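Putative curved DNA-binding protein (Chaetomium thermophilum var. thermophilum DSM 1495, PDB 4IPA) is an Arx1 protein with a methionine aminopeptidase-like fold that probably acts in ribosome biogenesis and may bind DNA. Local coordinates at residues L46-G50 / V136-A140; I56-D61 / F81-V87; D144-G148 / S368-T372; G113-Q119 / V131-A137; L153-Y158 / P341-L345. The contacts are given in a common frame with arbitrary orientation. Where two conformers were deposited one is given. Residues are numbered along the deposited sequence.

Interaction 1. Residues L46-G50 / V136-A140; sequences LCVPG and VAKNA
Two irregular pieces of chain lie side by side here: the link between helices 23-46 and 53-69 packs, through residues 46-50, on the exit of the hairpin 115-124/127-136. In 46-50 the chain folds into an inverse gamma turn centred on Cys47 (phi/psi -83/62), with a weak hydrogen bond of 2.9 Å from Val48 N to Leu46 O, then runs extended through Val48 and Pro49. Val136 ends its strand with CB pointing away. Ala137 CA lies 4.0 Å from Cys47 O. Lys138 is almost fully extended (-172/164), its CA 5.2 Å from that of Val48; its carbonyl C meets Pro49 CD at 3.5 Å and its O meets Val48 CG1 at 3.9 Å. Lys138 CB points away, chi1 p, and NZ curls back to donate a hydrogen bond to Val136 O (3.1 Å). Asn139 brings ND2 to 3.8 Å from Val48 CB and 4.0 Å from Pro49 CD. No hydrogen bond crosses between the segments, so a proline ring and a valine simply pack on peptide groups and the Asn139 amide.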
# COMPACT_ATOMS: atom_id res chain seq x y z
N LEU A 46 11.38 14.21 5.27
CA LEU A 46 12.44 14.40 4.29
C LEU A 46 11.92 14.80 2.91
O LEU A 46 12.69 15.26 2.07
CB LEU A 46 13.32 13.14 4.16
CG LEU A 46 13.96 12.61 5.46
CD1 LEU A 46 14.73 11.30 5.21
CD2 LEU A 46 14.88 13.66 6.09
N CYS A 47 10.61 14.62 2.68
CA CYS A 47 10.06 14.86 1.34
C CYS A 47 9.76 16.33 1.05
O CYS A 47 8.61 16.70 0.80
CB CYS A 47 8.83 13.99 1.08
SG CYS A 47 9.18 12.22 1.08
N VAL A 48 10.80 17.15 1.07
CA VAL A 48 10.68 18.56 0.77
C VAL A 48 11.11 18.83 -0.68
O VAL A 48 11.88 18.05 -1.26
CB VAL A 48 11.51 19.42 1.75
CG1 VAL A 48 11.15 19.08 3.20
CG2 VAL A 48 12.99 19.21 1.52
N PRO A 49 10.62 19.92 -1.28
CA PRO A 49 11.03 20.25 -2.65
C PRO A 49 12.55 20.31 -2.76
O PRO A 49 13.19 20.89 -1.88
CB PRO A 49 10.42 21.63 -2.86
CG PRO A 49 9.20 21.61 -1.98
CD PRO A 49 9.64 20.89 -0.75
N GLY A 50 13.10 19.70 -3.81
CA GLY A 50 14.54 19.72 -4.02
C GLY A 50 15.26 18.47 -3.53
O GLY A 50 16.39 18.18 -3.96
N VAL A 136 1.55 16.23 0.29
CA VAL A 136 1.86 17.31 -0.65
C VAL A 136 3.27 17.80 -0.36
O VAL A 136 3.58 18.21 0.75
CB VAL A 136 0.86 18.47 -0.53
CG1 VAL A 136 1.23 19.62 -1.48
CG2 VAL A 136 -0.55 17.99 -0.82
N ALA A 137 4.12 17.72 -1.37
CA ALA A 137 5.50 18.15 -1.19
C ALA A 137 5.55 19.64 -0.88
O ALA A 137 4.97 20.45 -1.60
CB ALA A 137 6.31 17.82 -2.43
N LYS A 138 6.23 20.00 0.20
CA LYS A 138 6.29 21.40 0.59
C LYS A 138 7.27 21.61 1.73
O LYS A 138 7.67 20.65 2.40
CB LYS A 138 4.89 21.87 1.03
CG LYS A 138 4.49 21.33 2.39
CD LYS A 138 3.04 21.67 2.72
CE LYS A 138 2.53 20.79 3.85
NZ LYS A 138 2.41 19.35 3.44
N ASN A 139 7.66 22.86 1.95
CA ASN A 139 8.52 23.21 3.08
C ASN A 139 7.73 23.44 4.36
O ASN A 139 6.53 23.71 4.32
CB ASN A 139 9.36 24.45 2.75
CG ASN A 139 10.40 24.16 1.69
OD1 ASN A 139 10.38 24.75 0.60
ND2 ASN A 139 11.32 23.24 2.00
N ALA A 140 8.43 23.32 5.48
CA ALA A 140 7.80 23.41 6.79
C ALA A 140 6.92 24.62 6.97
O ALA A 140 5.88 24.54 7.63

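Interaction 2. Residues I56-D61 / F81-V87; sequences ICEQGD and FSHPTTV
Asp61 OD1 accepts two hydrogen bonds from one residue, Thr85: from OG1 at 2.8 Å and from the backbone N at 2.9 Å (162°). Asp61 OD2 forms a salt bridge with Arg307 and accepts a hydrogen bond from water 1 (2.8 Å), which also donates to Thr85 O (2.7 Å). These bonds tie helix 56-61, part of 53-69, to strand 84-87; the axes approach to 7.2 Å at 150°, with Cys57 CA 5.0 Å from Thr85 CA. Before the strand the chain turns a corner at Ser82 and His83, a classic bulge facing Gly121. Gly60 lies against the strand, its C 3.2 Å from Thr85 OG1, where a CB would clash. Phe81 CE2, chi1 m, is 3.2 Å from Asp61 OD1. At the other end Ile56 CG2 meets Val87 CG2 at 3.8 Å, and Cys57 SG lies 4.2 Å from Val87 CG2. Such helix-on-sheet packing belongs to the pita-bread fold. A buried carboxylate is thus met by arginine, threonine and water, while Ile56, Cys57 and Val87 pack apolar surface beside it.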
# COMPACT_ATOMS: atom_id res chain seq x y z
N ILE A 56 16.23 9.86 -0.04
CA ILE A 56 15.11 9.58 0.86
C ILE A 56 14.89 8.07 1.04
O ILE A 56 14.77 7.60 2.17
CB ILE A 56 13.82 10.25 0.37
CG1 ILE A 56 14.08 11.73 0.06
CG2 ILE A 56 12.72 10.11 1.41
CD1 ILE A 56 12.92 12.45 -0.60
N CYS A 57 14.84 7.33 -0.06
CA CYS A 57 14.68 5.88 -0.00
C CYS A 57 15.81 5.23 0.78
O CYS A 57 15.58 4.34 1.61
CB CYS A 57 14.62 5.27 -1.41
SG CYS A 57 13.22 5.78 -2.40
N GLU A 58 17.05 5.65 0.51
CA GLU A 58 18.18 5.08 1.23
C GLU A 58 18.08 5.39 2.73
O GLU A 58 18.29 4.51 3.57
CB GLU A 58 19.52 5.58 0.67
CG GLU A 58 19.90 4.96 -0.68
CD GLU A 58 21.25 5.47 -1.22
OE1 GLU A 58 21.78 6.47 -0.70
OE2 GLU A 58 21.76 4.87 -2.18
N GLN A 59 17.73 6.63 3.05
CA GLN A 59 17.61 7.02 4.46
C GLN A 59 16.47 6.29 5.16
O GLN A 59 16.59 5.90 6.32
CB GLN A 59 17.45 8.54 4.59
CG GLN A 59 17.40 9.03 6.05
CD GLN A 59 18.62 8.61 6.86
OE1 GLN A 59 19.71 8.41 6.33
NE2 GLN A 59 18.44 8.47 8.16
N GLY A 60 15.36 6.12 4.44
CA GLY A 60 14.22 5.40 4.99
C GLY A 60 14.62 3.98 5.30
O GLY A 60 14.29 3.46 6.38
N ASP A 61 15.34 3.35 4.37
CA ASP A 61 15.74 1.96 4.53
C ASP A 61 16.70 1.79 5.71
O ASP A 61 16.62 0.82 6.46
CB ASP A 61 16.35 1.40 3.23
CG ASP A 61 15.28 1.14 2.16
OD1 ASP A 61 14.08 1.14 2.50
OD2 ASP A 61 15.65 0.94 0.97
N PHE A 81 12.27 -6.01 6.38
CA PHE A 81 11.33 -5.21 5.60
C PHE A 81 10.11 -6.04 5.16
O PHE A 81 10.26 -7.19 4.75
CB PHE A 81 12.00 -4.66 4.33
CG PHE A 81 13.08 -3.64 4.59
CD1 PHE A 81 14.32 -4.02 5.10
CD2 PHE A 81 12.86 -2.30 4.28
CE1 PHE A 81 15.31 -3.08 5.31
CE2 PHE A 81 13.86 -1.36 4.50
CZ PHE A 81 15.08 -1.74 5.02
N SER A 82 8.92 -5.47 5.22
CA SER A 82 7.79 -6.01 4.47
C SER A 82 7.70 -5.25 3.14
O SER A 82 7.03 -5.68 2.21
CB SER A 82 6.47 -5.87 5.25
OG SER A 82 6.12 -4.50 5.44
N HIS A 83 8.40 -4.11 3.04
CA HIS A 83 8.34 -3.29 1.82
C HIS A 83 9.40 -2.23 1.88
O HIS A 83 9.49 -1.49 2.87
CB HIS A 83 6.97 -2.62 1.69
CG HIS A 83 6.64 -2.15 0.30
ND1 HIS A 83 7.16 -0.98 -0.24
CD2 HIS A 83 5.82 -2.66 -0.65
CE1 HIS A 83 6.68 -0.81 -1.46
NE2 HIS A 83 5.87 -1.82 -1.74
N PRO A 84 10.21 -2.12 0.81
CA PRO A 84 11.25 -1.10 0.72
C PRO A 84 10.65 0.30 0.84
O PRO A 84 9.48 0.49 0.51
CB PRO A 84 11.81 -1.30 -0.69
CG PRO A 84 10.67 -1.87 -1.45
CD PRO A 84 10.02 -2.82 -0.47
N THR A 85 11.44 1.25 1.32
CA THR A 85 11.03 2.65 1.32
C THR A 85 10.88 3.11 -0.12
O THR A 85 11.80 2.99 -0.92
CB THR A 85 12.09 3.55 1.97
OG1 THR A 85 12.28 3.17 3.34
CG2 THR A 85 11.65 5.00 1.91
N THR A 86 9.71 3.61 -0.48
CA THR A 86 9.54 4.09 -1.84
C THR A 86 8.92 5.48 -1.80
O THR A 86 8.15 5.80 -0.90
CB THR A 86 8.66 3.16 -2.68
OG1 THR A 86 7.38 3.04 -2.05
CG2 THR A 86 9.31 1.79 -2.84
N VAL A 87 9.25 6.29 -2.79
CA VAL A 87 8.82 7.67 -2.82
C VAL A 87 8.44 8.00 -4.25
O VAL A 87 9.30 8.12 -5.10
CB VAL A 87 9.94 8.59 -2.30
CG1 VAL A 87 9.59 10.06 -2.48
CG2 VAL A 87 10.24 8.27 -0.83
O HOH W 1 14.08 1.59 -1.24

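Interaction 3. Residues D144-G148 / S368-T372; sequences DVIEG and SKFKT
Both segments are irregular, apart from a 3-10 turn at 368-369, and they run side by side in the same direction: the CA atoms of Val145 and Lys369 are 4.8 Å apart, those of Ile146 and Phe370 5.0 Å, and those of Glu147 and Lys371 4.7 Å. Ile146 and Phe370 form a single bridge of parallel type, in which Ile146 N donates to Lys369 O (2.9 Å, 177°) and Ile146 O accepts from Lys371 N (2.9 Å, 144°). CA-H...O contacts of 3.5 Å, Val145 CA to Lys369 O and Phe370 CA to Ile146 O, accompany them. Further on, water 2 donates to both Gly148 O (2.7 Å) and Lys371 O (2.8 Å). Among the side chains, Lys369 swings across the gap so that NZ donates a hydrogen bond to Asp144 O at 3.0 Å, its CE 3.1 Å from Asp144 CB. Ile146 CD1, with chi1 m, touches Phe370 CE1 at 3.3 Å; although Phe370 CB points away, its ring returns to the contact, and it also rests on Leu155. Lys371 faces Val145, CG to CG1 3.5 Å, and folds back so that NZ donates a hydrogen bond to Ser368 O at 2.8 Å. The isolated parallel bridge joins two surface loops: the approach to helix 148-167 and the chain that follows strand 355-360.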
# COMPACT_ATOMS: atom_id res chain seq x y z
N ASP A 144 -0.68 25.01 4.83
CA ASP A 144 -1.17 23.63 4.96
C ASP A 144 -2.30 23.33 3.99
O ASP A 144 -2.53 22.17 3.62
CB ASP A 144 -1.62 23.38 6.40
CG ASP A 144 -0.46 23.20 7.36
OD1 ASP A 144 0.52 22.52 6.97
OD2 ASP A 144 -0.52 23.74 8.49
N VAL A 145 -3.00 24.38 3.57
CA VAL A 145 -4.21 24.23 2.77
C VAL A 145 -4.00 23.58 1.41
O VAL A 145 -3.02 23.83 0.71
CB VAL A 145 -4.94 25.59 2.61
CG1 VAL A 145 -6.02 25.50 1.55
CG2 VAL A 145 -5.54 26.02 3.94
N ILE A 146 -4.95 22.72 1.04
CA ILE A 146 -4.97 22.08 -0.26
C ILE A 146 -6.25 22.50 -0.94
O ILE A 146 -7.33 22.44 -0.36
CB ILE A 146 -4.92 20.57 -0.11
CG1 ILE A 146 -3.67 20.19 0.69
CG2 ILE A 146 -4.91 19.91 -1.48
CD1 ILE A 146 -3.82 18.91 1.46
N GLU A 147 -6.13 22.95 -2.18
CA GLU A 147 -7.30 23.48 -2.87
C GLU A 147 -7.37 22.97 -4.30
O GLU A 147 -6.58 22.09 -4.69
CB GLU A 147 -7.29 25.02 -2.84
CG GLU A 147 -5.90 25.61 -2.97
CD GLU A 147 -5.80 27.07 -2.52
OE1 GLU A 147 -6.85 27.70 -2.26
OE2 GLU A 147 -4.67 27.58 -2.42
N GLY A 148 -8.31 23.51 -5.06
CA GLY A 148 -8.47 23.16 -6.47
C GLY A 148 -8.82 21.70 -6.67
O GLY A 148 -9.41 21.06 -5.80
N SER A 368 -10.12 19.58 7.57
CA SER A 368 -10.33 21.03 7.56
C SER A 368 -9.43 21.73 6.55
O SER A 368 -9.72 22.85 6.14
CB SER A 368 -10.14 21.64 8.95
OG SER A 368 -8.78 21.64 9.33
N LYS A 369 -8.34 21.06 6.15
CA LYS A 369 -7.34 21.65 5.26
C LYS A 369 -7.71 21.57 3.76
O LYS A 369 -7.04 22.19 2.92
CB LYS A 369 -5.96 21.02 5.49
CG LYS A 369 -5.13 21.61 6.64
CD LYS A 369 -4.24 20.55 7.34
CE LYS A 369 -2.76 20.52 6.87
NZ LYS A 369 -2.48 19.87 5.53
N PHE A 370 -8.76 20.82 3.44
CA PHE A 370 -9.17 20.61 2.05
C PHE A 370 -10.27 21.59 1.65
O PHE A 370 -11.27 21.74 2.36
CB PHE A 370 -9.65 19.16 1.83
CG PHE A 370 -8.60 18.14 2.09
CD1 PHE A 370 -7.56 17.95 1.19
CD2 PHE A 370 -8.62 17.37 3.24
CE1 PHE A 370 -6.56 17.02 1.44
CE2 PHE A 370 -7.63 16.43 3.49
CZ PHE A 370 -6.59 16.25 2.59
N LYS A 371 -10.07 22.27 0.52
CA LYS A 371 -10.98 23.33 0.08
C LYS A 371 -11.62 23.02 -1.27
O LYS A 371 -10.95 23.02 -2.32
CB LYS A 371 -10.24 24.67 0.00
CG LYS A 371 -9.51 25.07 1.30
CD LYS A 371 -10.51 25.50 2.38
CE LYS A 371 -9.81 26.05 3.62
NZ LYS A 371 -9.11 25.00 4.40
N THR A 372 -12.91 22.75 -1.26
CA THR A 372 -13.62 22.43 -2.49
C THR A 372 -15.12 22.57 -2.29
O THR A 372 -15.60 22.51 -1.17
CB THR A 372 -13.30 21.00 -2.99
OG1 THR A 372 -14.10 20.72 -4.14
CG2 THR A 372 -13.64 19.95 -1.93
O HOH W 2 -11.25 22.85 -5.07

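Interaction 4. Residues G113-Q119 / V131-A137; sequences GEPIKIQ and VCDTIVA
Gly113, at a positive phi (77°) that favours glycine, opens the ladder: its N donates to Ala137 O at 2.9 Å. Glu114 O accepts from Ala137 N (3.0 Å). Pro115 forms a non-hydrogen-bonded pair with Val136 (CA-CA 4.8 Å). Ile116 and Ile135 are a hydrogen-bonded pair, Ile116 N to Ile135 O at 2.8 Å and Ile135 N to Ile116 O at 3.0 Å. This is the open end of the antiparallel hairpin 115-124/127-136, whose first strand is the middle one of a three-stranded sheet completed by 79-88; the local axes come within 4.5 Å at 152°. Pro115, Lys117, Gln119, Cys132, Thr134 and Val136 lie on one face, Ile116, Ile118, Asp133 and Ile135 on the other, where Ile118 meets helix 23-46. Lys117 pairs with Thr134 without hydrogen bonds (CA-CA 4.5 Å), and its NZ reaches Pro115 O (2.9 Å), Pro89 O and Ala90 O; Thr134 OG1 is bonded to Arg344 O. Ile118 N meets Asp133 O at 2.9 Å and Asp133 N meets Ile118 O at 3.0 Å, while Ile118 CD1 packs 3.6 Å from Ile135 CG1; Asp133 OD1 is hydrogen-bonded to Trp365 NE1. Gln119, opposite Cys132 (CA-CA 4.1 Å), makes a CA-H...O contact, CA to Val131 O 3.1 Å.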
# COMPACT_ATOMS: atom_id res chain seq x y z
N GLY A 113 4.54 20.98 -4.38
CA GLY A 113 3.10 20.85 -4.55
C GLY A 113 2.63 19.50 -5.08
O GLY A 113 1.44 19.26 -5.16
N GLU A 114 3.56 18.62 -5.46
CA GLU A 114 3.14 17.35 -6.04
C GLU A 114 2.67 16.38 -4.97
O GLU A 114 3.16 16.41 -3.85
CB GLU A 114 4.27 16.71 -6.83
CG GLU A 114 4.39 17.24 -8.23
CD GLU A 114 5.29 16.37 -9.09
OE1 GLU A 114 5.53 16.75 -10.27
OE2 GLU A 114 5.74 15.30 -8.59
N PRO A 115 1.71 15.51 -5.32
CA PRO A 115 1.29 14.44 -4.41
C PRO A 115 2.28 13.27 -4.46
O PRO A 115 2.41 12.61 -5.47
CB PRO A 115 -0.10 14.05 -4.95
CG PRO A 115 -0.04 14.41 -6.39
CD PRO A 115 0.88 15.59 -6.53
N ILE A 116 2.97 13.05 -3.34
CA ILE A 116 4.02 12.06 -3.23
C ILE A 116 3.51 10.87 -2.43
O ILE A 116 3.00 11.05 -1.32
CB ILE A 116 5.27 12.64 -2.47
CG1 ILE A 116 5.78 13.92 -3.15
CG2 ILE A 116 6.37 11.60 -2.35
CD1 ILE A 116 6.06 13.75 -4.63
N LYS A 117 3.63 9.67 -2.99
CA LYS A 117 3.21 8.45 -2.31
C LYS A 117 4.40 7.86 -1.59
O LYS A 117 5.42 7.58 -2.20
CB LYS A 117 2.64 7.41 -3.29
CG LYS A 117 1.23 7.68 -3.70
CD LYS A 117 1.14 8.96 -4.51
CE LYS A 117 1.84 8.82 -5.86
NZ LYS A 117 1.66 10.05 -6.69
N ILE A 118 4.26 7.69 -0.29
CA ILE A 118 5.30 7.08 0.50
C ILE A 118 4.76 5.76 1.03
O ILE A 118 3.81 5.72 1.82
CB ILE A 118 5.74 8.01 1.63
CG1 ILE A 118 6.16 9.36 1.03
CG2 ILE A 118 6.89 7.38 2.41
CD1 ILE A 118 5.59 10.55 1.75
N GLN A 119 5.34 4.68 0.54
CA GLN A 119 4.91 3.34 0.91
C GLN A 119 6.13 2.56 1.37
O GLN A 119 7.16 2.51 0.69
CB GLN A 119 4.24 2.65 -0.28
CG GLN A 119 3.87 1.18 -0.06
CD GLN A 119 2.89 0.69 -1.14
OE1 GLN A 119 2.84 -0.50 -1.47
NE2 GLN A 119 2.11 1.63 -1.68
N VAL A 131 2.36 0.25 4.81
CA VAL A 131 1.62 1.50 4.92
C VAL A 131 1.93 2.39 3.72
O VAL A 131 3.03 2.34 3.18
CB VAL A 131 1.99 2.31 6.21
CG1 VAL A 131 1.65 1.54 7.46
CG2 VAL A 131 3.46 2.69 6.22
N CYS A 132 0.95 3.19 3.31
CA CYS A 132 1.16 4.19 2.28
C CYS A 132 0.35 5.43 2.61
O CYS A 132 -0.87 5.34 2.78
CB CYS A 132 0.77 3.67 0.89
SG CYS A 132 0.97 4.92 -0.48
N ASP A 133 1.03 6.57 2.69
CA ASP A 133 0.40 7.87 2.82
C ASP A 133 0.70 8.64 1.53
O ASP A 133 1.71 8.40 0.87
CB ASP A 133 0.98 8.62 4.05
CG ASP A 133 0.12 9.84 4.49
OD1 ASP A 133 -1.03 9.99 3.99
OD2 ASP A 133 0.59 10.63 5.35
N THR A 134 -0.18 9.56 1.17
CA THR A 134 0.14 10.54 0.15
C THR A 134 0.21 11.93 0.79
O THR A 134 -0.72 12.35 1.49
CB THR A 134 -0.88 10.53 -0.99
OG1 THR A 134 -0.87 9.24 -1.62
CG2 THR A 134 -0.53 11.60 -2.04
N ILE A 135 1.31 12.62 0.58
CA ILE A 135 1.48 13.96 1.12
C ILE A 135 1.73 14.95 -0.01
O ILE A 135 2.07 14.55 -1.14
CB ILE A 135 2.65 14.04 2.09
CG1 ILE A 135 3.95 13.70 1.36
CG2 ILE A 135 2.43 13.11 3.31
CD1 ILE A 135 5.16 14.10 2.11
N VAL A 136 1.55 16.23 0.29
CA VAL A 136 1.86 17.31 -0.65
C VAL A 136 3.27 17.80 -0.36
O VAL A 136 3.58 18.21 0.75
CB VAL A 136 0.86 18.47 -0.53
CG1 VAL A 136 1.23 19.62 -1.48
CG2 VAL A 136 -0.55 17.99 -0.82
N ALA A 137 4.12 17.72 -1.37
CA ALA A 137 5.50 18.15 -1.19
C ALA A 137 5.55 19.64 -0.88
O ALA A 137 4.97 20.45 -1.60
CB ALA A 137 6.31 17.82 -2.43

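Interaction 5. Residues L153-Y158 / P341-L345; sequences LFLATY and PVCRL
This is a buried helix-on-sheet contact in which 153-158, within helix 148-167, packs against the start of strand 342-352, one of the inner strands of the five-stranded antiparallel sheet. The local axes come within 8.1 Å and run in similar directions, 30° apart (signed angle -30°), with Phe154 CA and Cys343 CA 6.4 Å from each other. Cys343 lies at the centre, CB toward the helix and chi1 t. Its SG sits over the face of the Phe154 ring, 4.3 Å from the centroid and 16° off the normal, a sulfur-aromatic contact; the ring of Phe154 also meets Trp365. Cys343 CB touches Leu153 CG at 3.7 Å and Thr157 OG1 at 3.2 Å. That hydroxyl is turned into the helix, where Thr157 OG1 donates to Leu153 O at 2.9 Å with chi1 m, and Thr157 CG2 also packs on the strand, 3.9 Å from Leu345 CD1. Beyond it, the same Leu345 CD1 is 4.1 Å from Tyr158 CA. At the other end Leu153 CD2, with chi1 t and chi2 p, reaches Pro341 CB at 4.0 Å. No hydrogen bond links the two segments. Arg344, pointing away from the helix, makes a salt bridge with Glu254. Helices laid over the outside of an antiparallel sheet in this way are a hallmark of the pita-bread fold shared by methionine aminopeptidases and their M24 relatives.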
# COMPACT_ATOMS: atom_id res chain seq x y z
N LEU A 153 -8.92 15.31 -5.54
CA LEU A 153 -8.16 14.08 -5.66
C LEU A 153 -7.94 13.43 -4.29
O LEU A 153 -8.19 12.23 -4.11
CB LEU A 153 -6.81 14.36 -6.32
CG LEU A 153 -5.84 13.17 -6.39
CD1 LEU A 153 -6.45 12.06 -7.24
CD2 LEU A 153 -4.45 13.57 -6.93
N PHE A 154 -7.48 14.22 -3.33
CA PHE A 154 -7.27 13.75 -1.97
C PHE A 154 -8.54 13.27 -1.28
O PHE A 154 -8.55 12.22 -0.65
CB PHE A 154 -6.61 14.85 -1.12
CG PHE A 154 -5.12 14.91 -1.26
CD1 PHE A 154 -4.53 15.50 -2.36
CD2 PHE A 154 -4.30 14.37 -0.27
CE1 PHE A 154 -3.16 15.56 -2.48
CE2 PHE A 154 -2.92 14.42 -0.39
CZ PHE A 154 -2.35 15.02 -1.50
N LEU A 155 -9.61 14.07 -1.37
CA LEU A 155 -10.87 13.70 -0.72
C LEU A 155 -11.49 12.44 -1.31
O LEU A 155 -12.08 11.64 -0.59
CB LEU A 155 -11.86 14.86 -0.77
CG LEU A 155 -11.50 15.99 0.20
CD1 LEU A 155 -12.37 17.20 -0.07
CD2 LEU A 155 -11.65 15.51 1.64
N ALA A 156 -11.38 12.28 -2.63
CA ALA A 156 -11.87 11.06 -3.28
C ALA A 156 -11.15 9.86 -2.68
O ALA A 156 -11.76 8.83 -2.38
CB ALA A 156 -11.65 11.12 -4.77
N THR A 157 -9.84 9.99 -2.51
CA THR A 157 -9.04 8.88 -2.03
C THR A 157 -9.37 8.59 -0.57
O THR A 157 -9.53 7.44 -0.18
CB THR A 157 -7.55 9.16 -2.18
OG1 THR A 157 -7.27 9.59 -3.53
CG2 THR A 157 -6.76 7.90 -1.89
N TYR A 158 -9.48 9.65 0.22
CA TYR A 158 -9.85 9.53 1.62
C TYR A 158 -11.19 8.80 1.76
O TYR A 158 -11.30 7.84 2.53
CB TYR A 158 -9.93 10.92 2.27
CG TYR A 158 -10.35 10.92 3.72
CD1 TYR A 158 -11.70 10.99 4.08
CD2 TYR A 158 -9.41 10.84 4.74
CE1 TYR A 158 -12.08 11.00 5.41
CE2 TYR A 158 -9.79 10.84 6.07
CZ TYR A 158 -11.12 10.92 6.40
OH TYR A 158 -11.49 10.92 7.73
N PRO A 341 -1.94 13.33 -12.01
CA PRO A 341 -1.57 13.00 -10.63
C PRO A 341 -2.46 11.92 -10.04
O PRO A 341 -3.64 11.83 -10.36
CB PRO A 341 -1.81 14.32 -9.89
CG PRO A 341 -1.59 15.36 -10.95
CD PRO A 341 -2.22 14.76 -12.17
N VAL A 342 -1.87 11.10 -9.17
CA VAL A 342 -2.60 10.06 -8.47
C VAL A 342 -2.38 10.17 -6.98
O VAL A 342 -1.38 10.74 -6.52
CB VAL A 342 -2.21 8.65 -8.94
CG1 VAL A 342 -2.38 8.52 -10.45
CG2 VAL A 342 -0.79 8.30 -8.49
N CYS A 343 -3.33 9.63 -6.23
CA CYS A 343 -3.28 9.62 -4.78
C CYS A 343 -3.54 8.19 -4.29
O CYS A 343 -4.40 7.51 -4.84
CB CYS A 343 -4.33 10.60 -4.26
SG CYS A 343 -4.38 10.80 -2.48
N ARG A 344 -2.79 7.73 -3.29
CA ARG A 344 -2.94 6.35 -2.79
C ARG A 344 -2.86 6.27 -1.27
O ARG A 344 -2.11 7.01 -0.62
CB ARG A 344 -1.88 5.41 -3.40
CG ARG A 344 -1.87 5.35 -4.93
CD ARG A 344 -1.02 4.17 -5.47
NE ARG A 344 0.37 4.26 -5.05
CZ ARG A 344 0.92 3.51 -4.10
NH1 ARG A 344 0.21 2.57 -3.47
NH2 ARG A 344 2.20 3.68 -3.79
N LEU A 345 -3.66 5.38 -0.70
CA LEU A 345 -3.52 5.04 0.70
C LEU A 345 -3.46 3.53 0.85
O LEU A 345 -4.08 2.80 0.08
CB LEU A 345 -4.70 5.58 1.50
CG LEU A 345 -4.83 7.10 1.55
CD1 LEU A 345 -6.26 7.50 1.94
CD2 LEU A 345 -3.79 7.69 2.50

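In the fold
Interactions 2 and 4 belong to one three-stranded sheet, where Thr86 OG1 bonds to Gln119 O at 2.8 Å and Val87 CG1 packs 3.6 Å from Ile116 CG2. Interaction 4 also meets interaction 5, centres 10 Å apart: Thr134 OG1 to Arg344 O (2.7 Å) and Lys117 NZ to Val342 O (3.1 Å) connect this sheet to the five-stranded one. Interaction 1 continues interaction 4 past the hairpin through shared Val136 and Ala137, and Cys47 SG reaches Ile118 CD1 at 4.0 Å. Interaction 3 abuts interaction 5 through Phe370 CE1 and Phe154 CB, 3.4 Å apart, yet its centre lies about 29 Å from that of interaction 2.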